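Local structure of KLLA0C04147p (5H2D) at residues 197-209 / 221-233. The protein binds ergosterol in the pocket of its oxysterol-binding-protein-related domain, the part described here, and probably transfers sterols between membranes. Numbering follows the deposited sequence.
Sequences KEELYTYKKPNNQ and DNYGDVKIVNHNT. With ERG (ergosterol), chain B.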
ATOM      1  N   LYS A 197      22.915 -10.223   8.889  1.00 30.67           N
ATOM      2  CA  LYS A 197      21.991 -11.295   8.571  1.00 26.86           C
ATOM      3  C   LYS A 197      20.653 -10.693   8.152  1.00 29.69           C
ATOM      4  O   LYS A 197      20.395  -9.504   8.352  1.00 27.70           O
ATOM      5  CB  LYS A 197      21.803 -12.212   9.780  1.00 32.52           C
ATOM      6  CG  LYS A 197      21.975 -11.478  11.108  1.00 39.61           C
ATOM      7  CD  LYS A 197      21.038 -11.979  12.204  1.00 37.20           C
ATOM      8  CE  LYS A 197      21.197 -11.130  13.456  1.00 35.86           C
ATOM      9  NZ  LYS A 197      20.137 -11.385  14.470  1.00 38.39           N
ATOM     10  N   GLU A 198      19.808 -11.526   7.549  1.00 27.64           N
ATOM     11  CA  GLU A 198      18.441 -11.105   7.255  1.00 24.36           C
ATOM     12  C   GLU A 198      17.831 -10.446   8.485  1.00 22.05           C
ATOM     13  O   GLU A 198      17.950 -10.956   9.603  1.00 24.21           O
ATOM     14  CB  GLU A 198      17.615 -12.316   6.817  1.00 25.41           C
ATOM     15  CG  GLU A 198      16.191 -12.007   6.390  1.00 25.30           C
ATOM     16  CD  GLU A 198      15.486 -13.233   5.834  1.00 24.17           C
ATOM     17  OE1 GLU A 198      15.523 -13.438   4.605  1.00 28.28           O
ATOM     18  OE2 GLU A 198      14.906 -14.005   6.628  1.00 34.68           O
ATOM     19  N   GLU A 199      17.188  -9.291   8.286  1.00 21.04           N
ATOM     20  CA  GLU A 199      16.700  -8.478   9.391  1.00 16.97           C
ATOM     21  C   GLU A 199      15.250  -8.069   9.155  1.00 18.43           C
ATOM     22  O   GLU A 199      14.813  -7.914   8.013  1.00 20.03           O
ATOM     23  CB  GLU A 199      17.569  -7.222   9.585  1.00 18.64           C
ATOM     24  CG  GLU A 199      17.602  -6.326   8.366  1.00 19.56           C
ATOM     25  CD  GLU A 199      18.623  -5.222   8.472  1.00 20.41           C
ATOM     26  OE1 GLU A 199      18.638  -4.350   7.578  1.00 20.76           O
ATOM     27  OE2 GLU A 199      19.420  -5.246   9.435  1.00 22.73           O
ATOM     28  N   LEU A 200      14.518  -7.884  10.250  1.00 16.73           N
ATOM     29  CA  LEU A 200      13.093  -7.569  10.216  1.00 17.00           C
ATOM     30  C   LEU A 200      12.831  -6.190  10.797  1.00 18.63           C
ATOM     31  O   LEU A 200      13.189  -5.921  11.947  1.00 18.30           O
ATOM     32  CB  LEU A 200      12.286  -8.599  11.004  1.00 19.04           C
ATOM     33  CG  LEU A 200      10.800  -8.276  11.188  1.00 18.16           C
ATOM     34  CD1 LEU A 200      10.092  -8.301   9.834  1.00 18.20           C
ATOM     35  CD2 LEU A 200      10.144  -9.247  12.163  1.00 17.61           C
ATOM     36  N   TYR A 201      12.158  -5.338  10.021  1.00 16.23           N
ATOM     37  CA  TYR A 201      11.632  -4.066  10.496  1.00 15.54           C
ATOM     38  C   TYR A 201      10.117  -4.178  10.628  1.00 16.77           C
ATOM     39  O   TYR A 201       9.468  -4.811   9.792  1.00 14.36           O
ATOM     40  CB  TYR A 201      11.974  -2.937   9.522  1.00 17.43           C
ATOM     41  CG  TYR A 201      13.450  -2.729   9.244  1.00 14.00           C
ATOM     42  CD1 TYR A 201      14.127  -3.495   8.294  1.00 15.72           C
ATOM     43  CD2 TYR A 201      14.153  -1.735   9.905  1.00 18.06           C
ATOM     44  CE1 TYR A 201      15.473  -3.280   8.036  1.00 16.78           C
ATOM     45  CE2 TYR A 201      15.493  -1.522   9.662  1.00 16.72           C
ATOM     46  CZ  TYR A 201      16.148  -2.290   8.727  1.00 18.59           C
ATOM     47  OH  TYR A 201      17.492  -2.063   8.483  1.00 20.99           O
ATOM     48  N   THR A 202       9.545  -3.578  11.671  1.00 13.70           N
ATOM     49  CA  THR A 202       8.088  -3.495  11.773  1.00 14.07           C
ATOM     50  C   THR A 202       7.651  -2.079  12.129  1.00 16.20           C
ATOM     51  O   THR A 202       8.394  -1.321  12.767  1.00 15.82           O
ATOM     52  CB  THR A 202       7.509  -4.478  12.811  1.00 15.82           C
ATOM     53  OG1 THR A 202       8.069  -4.204  14.103  1.00 17.01           O
ATOM     54  CG2 THR A 202       7.804  -5.925  12.434  1.00 15.50           C
ATOM     55  N   TYR A 203       6.431  -1.730  11.715  1.00 13.98           N
ATOM     56  CA  TYR A 203       5.857  -0.408  11.970  1.00 14.71           C
ATOM     57  C   TYR A 203       4.376  -0.438  11.630  1.00 13.81           C
ATOM     58  O   TYR A 203       3.878  -1.382  11.009  1.00 13.98           O
ATOM     59  CB  TYR A 203       6.562   0.677  11.157  1.00 14.40           C
ATOM     60  CG  TYR A 203       6.255   0.615   9.686  1.00 16.94           C
ATOM     61  CD1 TYR A 203       6.867  -0.321   8.863  1.00 17.97           C
ATOM     62  CD2 TYR A 203       5.339   1.499   9.126  1.00 16.62           C
ATOM     63  CE1 TYR A 203       6.567  -0.368   7.495  1.00 19.81           C
ATOM     64  CE2 TYR A 203       5.039   1.462   7.793  1.00 20.12           C
ATOM     65  CZ  TYR A 203       5.643   0.535   6.986  1.00 15.22           C
ATOM     66  OH  TYR A 203       5.314   0.546   5.648  1.00 24.46           O
ATOM     67  N   LYS A 204       3.665   0.615  12.056  1.00 13.33           N
ATOM     68  CA  LYS A 204       2.295   0.877  11.634  1.00 14.22           C
ATOM     69  C   LYS A 204       2.227   2.183  10.856  1.00 16.83           C
ATOM     70  O   LYS A 204       2.977   3.128  11.119  1.00 18.89           O
ATOM     71  CB  LYS A 204       1.333   0.941  12.825  1.00 15.34           C
ATOM     72  CG  LYS A 204       1.231  -0.374  13.557  1.00 16.42           C
ATOM     73  CD  LYS A 204       0.161  -0.345  14.615  1.00 20.65           C
ATOM     74  CE  LYS A 204      -0.098  -1.748  15.129  1.00 22.90           C
ATOM     75  NZ  LYS A 204      -1.311  -1.800  16.001  1.00 31.05           N
ATOM     76  N   LYS A 205       1.304   2.238   9.905  1.00 11.84           N
ATOM     77  CA  LYS A 205       1.177   3.369   9.007  1.00 11.41           C
ATOM     78  C   LYS A 205       0.512   4.555   9.698  1.00 12.76           C
ATOM     79  O   LYS A 205      -0.233   4.391  10.667  1.00 12.73           O
ATOM     80  CB  LYS A 205       0.367   2.955   7.779  1.00 11.86           C
ATOM     81  CG  LYS A 205       1.090   1.933   6.897  1.00 11.43           C
ATOM     82  CD  LYS A 205       0.168   1.425   5.790  1.00 11.30           C
ATOM     83  CE  LYS A 205       0.920   0.515   4.827  1.00 10.59           C
ATOM     84  NZ  LYS A 205       0.007  -0.048   3.786  1.00 11.08           N
ATOM     85  N   PRO A 206       0.761   5.765   9.208  1.00 13.53           N
ATOM     86  CA  PRO A 206       0.141   6.953   9.811  1.00 13.59           C
ATOM     87  C   PRO A 206      -1.355   7.003   9.524  1.00 13.65           C
ATOM     88  O   PRO A 206      -1.888   6.293   8.671  1.00 14.03           O
ATOM     89  CB  PRO A 206       0.881   8.107   9.130  1.00 14.00           C
ATOM     90  CG  PRO A 206       1.236   7.543   7.767  1.00 13.95           C
ATOM     91  CD  PRO A 206       1.613   6.110   8.057  1.00 13.05           C
ATOM     92  N   ASN A 207      -2.042   7.864  10.269  1.00 12.71           N
ATOM     93  CA  ASN A 207      -3.444   8.139  10.005  1.00 12.23           C
ATOM     94  C   ASN A 207      -3.610   9.038   8.781  1.00 12.23           C
ATOM     95  O   ASN A 207      -2.697   9.761   8.380  1.00 12.19           O
ATOM     96  CB  ASN A 207      -4.089   8.826  11.207  1.00 12.87           C
ATOM     97  CG  ASN A 207      -3.802   8.108  12.486  1.00 19.06           C
ATOM     98  OD1 ASN A 207      -3.965   6.897  12.570  1.00 15.71           O
ATOM     99  ND2 ASN A 207      -3.331   8.849  13.492  1.00 24.72           N
ATOM    100  N   ASN A 208      -4.801   8.995   8.188  1.00 11.80           N
ATOM    101  CA  ASN A 208      -5.170   9.964   7.165  1.00 12.30           C
ATOM    102  C   ASN A 208      -6.492  10.606   7.548  1.00 13.30           C
ATOM    103  O   ASN A 208      -7.278  10.050   8.314  1.00 13.10           O
ATOM    104  CB  ASN A 208      -5.308   9.336   5.758  1.00 12.27           C
ATOM    105  CG  ASN A 208      -4.804   7.919   5.700  1.00 12.58           C
ATOM    106  OD1 ASN A 208      -5.587   6.976   5.810  1.00 12.58           O
ATOM    107  ND2 ASN A 208      -3.486   7.758   5.523  1.00 11.89           N
ATOM    108  N   GLN A 209      -6.743  11.789   7.002  1.00 13.11           N
ATOM    109  CA  GLN A 209      -8.045  12.397   7.202  1.00 14.25           C
ATOM    110  C   GLN A 209      -8.382  13.244   5.993  1.00 15.60           C
ATOM    111  O   GLN A 209      -7.494  13.738   5.292  1.00 15.24           O
ATOM    112  CB  GLN A 209      -8.087  13.245   8.480  1.00 15.64           C
ATOM    113  CG  GLN A 209      -7.074  14.370   8.473  1.00 17.44           C
ATOM    114  CD  GLN A 209      -7.106  15.216   9.736  1.00 22.03           C
ATOM    115  OE1 GLN A 209      -8.036  15.132  10.534  1.00 23.51           O
ATOM    116  NE2 GLN A 209      -6.077  16.036   9.917  1.00 22.05           N
ATOM    117  N   ASP A 221      -5.091  14.675   4.120  1.00 14.31           N
ATOM    118  CA  ASP A 221      -3.986  14.943   5.028  1.00 15.87           C
ATOM    119  C   ASP A 221      -3.554  13.634   5.669  1.00 16.70           C
ATOM    120  O   ASP A 221      -4.387  12.793   6.017  1.00 20.56           O
ATOM    121  CB  ASP A 221      -4.397  15.949   6.113  1.00 17.89           C
ATOM    122  CG  ASP A 221      -3.296  16.213   7.117  1.00 25.23           C
ATOM    123  OD1 ASP A 221      -2.122  16.288   6.701  1.00 27.81           O
ATOM    124  OD2 ASP A 221      -3.618  16.348   8.317  1.00 29.35           O
ATOM    125  N   ASN A 222      -2.256  13.459   5.816  1.00 14.86           N
ATOM    126  CA  ASN A 222      -1.709  12.329   6.544  1.00 14.63           C
ATOM    127  C   ASN A 222      -1.000  12.859   7.782  1.00 15.56           C
ATOM    128  O   ASN A 222      -0.311  13.878   7.719  1.00 17.68           O
ATOM    129  CB  ASN A 222      -0.769  11.525   5.641  1.00 15.03           C
ATOM    130  CG  ASN A 222      -1.479  11.004   4.416  1.00 14.21           C
ATOM    131  OD1 ASN A 222      -2.301  10.094   4.515  1.00 14.68           O
ATOM    132  ND2 ASN A 222      -1.201  11.597   3.253  1.00 13.53           N
ATOM    133  N   TYR A 223      -1.215  12.206   8.918  1.00 15.82           N
ATOM    134  CA  TYR A 223      -0.747  12.772  10.175  1.00 18.60           C
ATOM    135  C   TYR A 223      -0.461  11.657  11.168  1.00 16.90           C
ATOM    136  O   TYR A 223      -0.969  10.543  11.044  1.00 15.29           O
ATOM    137  CB  TYR A 223      -1.779  13.747  10.758  1.00 17.69           C
ATOM    138  CG  TYR A 223      -3.016  13.067  11.310  1.00 17.27           C
ATOM    139  CD1 TYR A 223      -4.090  12.739  10.487  1.00 16.92           C
ATOM    140  CD2 TYR A 223      -3.102  12.744  12.659  1.00 16.04           C
ATOM    141  CE1 TYR A 223      -5.224  12.117  10.998  1.00 15.64           C
ATOM    142  CE2 TYR A 223      -4.219  12.121  13.180  1.00 17.26           C
ATOM    143  CZ  TYR A 223      -5.278  11.811  12.350  1.00 17.90           C
ATOM    144  OH  TYR A 223      -6.387  11.186  12.880  1.00 22.47           O
ATOM    145  N   GLY A 224       0.334  11.989  12.178  1.00 21.03           N
ATOM    146  CA  GLY A 224       0.603  11.088  13.278  1.00 22.04           C
ATOM    147  C   GLY A 224       2.058  10.661  13.332  1.00 18.08           C
ATOM    148  O   GLY A 224       2.873  10.976  12.468  1.00 20.43           O
ATOM    149  N   ASP A 225       2.370   9.942  14.400  1.00 21.43           N
ATOM    150  CA  ASP A 225       3.716   9.448  14.623  1.00 17.45           C
ATOM    151  C   ASP A 225       3.826   7.990  14.201  1.00 20.76           C
ATOM    152  O   ASP A 225       2.891   7.204  14.380  1.00 23.15           O
ATOM    153  CB  ASP A 225       4.119   9.601  16.091  1.00 22.43           C
ATOM    154  CG  ASP A 225       4.189  11.052  16.524  1.00 26.48           C
ATOM    155  OD1 ASP A 225       4.830  11.858  15.818  1.00 25.22           O
ATOM    156  OD2 ASP A 225       3.596  11.391  17.569  1.00 36.62           O
ATOM    157  N   VAL A 226       4.981   7.641  13.644  1.00 16.36           N
ATOM    158  CA  VAL A 226       5.294   6.287  13.215  1.00 16.57           C
ATOM    159  C   VAL A 226       6.615   5.891  13.855  1.00 17.35           C
ATOM    160  O   VAL A 226       7.551   6.694  13.898  1.00 18.13           O
ATOM    161  CB  VAL A 226       5.396   6.193  11.678  1.00 17.63           C
ATOM    162  CG1 VAL A 226       5.932   4.823  11.264  1.00 16.75           C
ATOM    163  CG2 VAL A 226       4.039   6.486  11.042  1.00 18.87           C
ATOM    164  N   LYS A 227       6.695   4.660  14.353  1.00 17.44           N
ATOM    165  CA  LYS A 227       7.937   4.135  14.900  1.00 15.93           C
ATOM    166  C   LYS A 227       8.302   2.850  14.174  1.00 15.54           C
ATOM    167  O   LYS A 227       7.488   1.927  14.092  1.00 17.75           O
ATOM    168  CB  LYS A 227       7.828   3.880  16.408  1.00 17.75           C
ATOM    169  CG  LYS A 227       9.093   3.303  17.013  1.00 23.63           C
ATOM    170  CD  LYS A 227       9.037   3.268  18.533  1.00 26.43           C
ATOM    171  CE  LYS A 227      10.288   2.608  19.100  1.00 28.21           C
ATOM    172  NZ  LYS A 227      10.308   2.648  20.600  1.00 28.40           N
ATOM    173  N   ILE A 228       9.515   2.806  13.631  1.00 14.30           N
ATOM    174  CA  ILE A 228      10.038   1.626  12.957  1.00 15.29           C
ATOM    175  C   ILE A 228      11.140   1.049  13.828  1.00 16.50           C
ATOM    176  O   ILE A 228      12.042   1.779  14.261  1.00 17.65           O
ATOM    177  CB  ILE A 228      10.578   1.969  11.560  1.00 16.69           C
ATOM    178  CG1 ILE A 228       9.519   2.718  10.748  1.00 15.45           C
ATOM    179  CG2 ILE A 228      11.069   0.716  10.858  1.00 15.21           C
ATOM    180  CD1 ILE A 228      10.080   3.254   9.471  1.00 16.45           C
ATOM    181  N   VAL A 229      11.080  -0.255  14.076  1.00 17.81           N
ATOM    182  CA  VAL A 229      12.098  -0.916  14.885  1.00 19.13           C
ATOM    183  C   VAL A 229      12.743  -2.026  14.071  1.00 19.31           C
ATOM    184  O   VAL A 229      12.060  -2.784  13.369  1.00 18.63           O
ATOM    185  CB  VAL A 229      11.513  -1.453  16.209  1.00 19.93           C
ATOM    186  CG1 VAL A 229      11.007  -0.296  17.052  1.00 18.59           C
ATOM    187  CG2 VAL A 229      10.394  -2.426  15.962  1.00 21.39           C
ATOM    188  N   ASN A 230      14.070  -2.106  14.148  1.00 16.79           N
ATOM    189  CA  ASN A 230      14.811  -3.223  13.580  1.00 19.14           C
ATOM    190  C   ASN A 230      14.961  -4.262  14.679  1.00 22.16           C
ATOM    191  O   ASN A 230      15.699  -4.042  15.646  1.00 22.95           O
ATOM    192  CB  ASN A 230      16.168  -2.775  13.051  1.00 21.33           C
ATOM    193  CG  ASN A 230      16.961  -3.915  12.440  1.00 18.39           C
ATOM    194  OD1 ASN A 230      16.898  -5.055  12.909  1.00 21.35           O
ATOM    195  ND2 ASN A 230      17.701  -3.619  11.385  1.00 19.15           N
ATOM    196  N   HIS A 231      14.251  -5.382  14.548  1.00 18.35           N
ATOM    197  CA  HIS A 231      14.227  -6.357  15.630  1.00 21.02           C
ATOM    198  C   HIS A 231      15.552  -7.076  15.797  1.00 22.45           C
ATOM    199  O   HIS A 231      15.757  -7.736  16.822  1.00 29.76           O
ATOM    200  CB  HIS A 231      13.113  -7.372  15.399  1.00 23.43           C
ATOM    201  CG  HIS A 231      11.744  -6.786  15.522  1.00 20.65           C
ATOM    202  ND1 HIS A 231      11.012  -6.833  16.689  1.00 23.11           N
ATOM    203  CD2 HIS A 231      10.980  -6.120  14.624  1.00 19.87           C
ATOM    204  CE1 HIS A 231       9.850  -6.231  16.502  1.00 24.25           C
ATOM    205  NE2 HIS A 231       9.806  -5.791  15.256  1.00 19.79           N
ATOM    206  N   ASN A 232      16.451  -6.957  14.830  1.00 24.35           N
ATOM    207  CA  ASN A 232      17.711  -7.672  14.892  1.00 26.11           C
ATOM    208  C   ASN A 232      18.848  -6.843  15.475  1.00 30.35           C
ATOM    209  O   ASN A 232      19.739  -7.420  16.109  1.00 28.06           O
ATOM    210  CB  ASN A 232      18.088  -8.179  13.496  1.00 27.84           C
ATOM    211  CG  ASN A 232      17.134  -9.256  12.986  1.00 31.23           C
ATOM    212  OD1 ASN A 232      15.999  -8.970  12.586  1.00 26.92           O
ATOM    213  ND2 ASN A 232      17.594 -10.499  12.991  1.00 31.90           N
ATOM    214  N   THR A 233      18.832  -5.513  15.341  1.00 23.79           N
ATOM    215  CA  THR A 233      20.068  -4.768  15.649  1.00 26.33           C
ATOM    216  C   THR A 233      20.262  -4.053  17.021  1.00 33.51           C
ATOM    217  O   THR A 233      21.378  -4.108  17.537  1.00 42.37           O
ATOM    218  CB  THR A 233      20.365  -3.728  14.536  1.00 26.42           C
ATOM    219  OG1 THR A 233      19.211  -2.925  14.262  1.00 24.21           O
ATOM    220  CG2 THR A 233      20.822  -4.442  13.265  1.00 23.25           C
TER
HETATM  221  C1  ERG B1301      -3.276   5.304   2.620  1.00  9.20           C
HETATM  222  C2  ERG B1301      -2.046   4.454   2.313  1.00  9.76           C
HETATM  223  C3  ERG B1301      -2.306   3.073   2.856  1.00 10.84           C
HETATM  224  C4  ERG B1301      -3.545   2.467   2.196  1.00 11.30           C
HETATM  225  C5  ERG B1301      -4.688   3.332   2.276  1.00 10.61           C
HETATM  226  C6  ERG B1301      -5.952   2.765   2.365  1.00 10.14           C
HETATM  227  C7  ERG B1301      -7.130   3.530   2.379  1.00 11.51           C
HETATM  228  C8  ERG B1301      -7.077   4.924   2.289  1.00  9.91           C
HETATM  229  C9  ERG B1301      -5.804   5.554   2.417  1.00 10.00           C
HETATM  230  C10 ERG B1301      -4.560   4.720   2.013  1.00 10.36           C
HETATM  231  C11 ERG B1301      -5.747   7.029   1.832  1.00 11.85           C
HETATM  232  C12 ERG B1301      -7.027   7.830   2.092  1.00 11.14           C
HETATM  233  C13 ERG B1301      -8.222   7.010   1.562  1.00 10.89           C
HETATM  234  C14 ERG B1301      -8.263   5.742   2.443  1.00  9.71           C
HETATM  235  C15 ERG B1301      -9.594   5.133   2.052  1.00 11.42           C
HETATM  236  C16 ERG B1301     -10.530   6.361   1.859  1.00 10.00           C
HETATM  237  C17 ERG B1301      -9.588   7.594   1.936  1.00 10.55           C
HETATM  238  C18 ERG B1301      -8.127   6.719   0.047  1.00 10.93           C
HETATM  239  C19 ERG B1301      -4.466   4.771   0.462  1.00 10.28           C
HETATM  240  C20 ERG B1301     -10.168   8.730   1.062  1.00 11.72           C
HETATM  241  C21 ERG B1301      -9.291   9.974   0.987  1.00 13.03           C
HETATM  242  C22 ERG B1301     -11.502   9.102   1.694  1.00 12.25           C
HETATM  243  C23 ERG B1301     -12.784   8.842   0.968  1.00 13.49           C
HETATM  244  C24 ERG B1301     -14.113   9.193   1.637  1.00 12.13           C
HETATM  245  C25 ERG B1301     -15.033   9.827   0.585  1.00 13.74           C
HETATM  246  C26 ERG B1301     -14.371  11.112   0.076  1.00 15.98           C
HETATM  247  C27 ERG B1301     -16.407  10.208   1.161  1.00 16.98           C
HETATM  248  C28 ERG B1301     -14.688   7.896   2.171  1.00 11.57           C
HETATM  249  O1  ERG B1301      -1.136   2.207   2.636  1.00 12.53           O
HETATM  250  O   HOH W   1      19.510  -9.910  17.129  1.00 40.75           O
HETATM  251  O   HOH W   2      18.477  -0.888  11.290  1.00 21.81           O
HETATM  252  O   HOH W   3       4.281   2.963  13.902  1.00 20.66           O
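The ring of Tyr223 carries Asn207 on one face: CB of Asn207 sits 3.7 Å from the centroid of the Tyr223 ring, a CH-pi contact near the rim, with Asn207 ND2 leaning over CE2. A short, polar asparagine suits this partly exposed place, and the tyrosine OH reaches on to Asp179. With CG of Tyr223 lodged between its backbone N and carbonyl carbon (chi1 72°), the ring lies back across the neighbouring strand, where the Gln209 amide also meets it near CE1. On the Tyr201 ring one face is covered by the Asn230 amide, turned 61° to it. At the edge of the His231 ring lie Leu200 O and Thr202 OG1, the latter hydrogen-bonded to His231 NE2 at 2.6 Å. Gln209 NE2 donates, in its amide plane, to the anti lone pair of Asp221 OD2 (3.0 Å). Asn230 ND2 donates to Glu199 OE2 at 3.1 Å from above the carboxylate plane; a glutamate suits this place because its OE1 also accepts from Tyr201 OH and is salt-bridged to Arg98. Asn230 OD1 accepts from the backbone N of Asn232, an Asx turn ending the strand. With an alanine here the turn would lose its acceptor, and Glu199 OE2 and the Tyr201 face would probably lose a donor and a cover. Asn232 OD1 takes the backbone N of Leu200 where the ladder runs out. Between the polar ends, branched Val226 and Ile228 pack on Pro206 and Tyr203. Asn208 ND2 donates to Asn222 OD1, while Asn208 OD1 is hydrogen-bonded to His182 and lies 3.7 Å from ergosterol C9. Two antiparallel ladders, one residue out of step, thus flank the 204-206 link, where Lys205 NZ is salt-bridged to Asp79 and donates to ergosterol O1 (2.8 Å): strands of the OSBP-family antiparallel beta-barrel walling its sterol pocket.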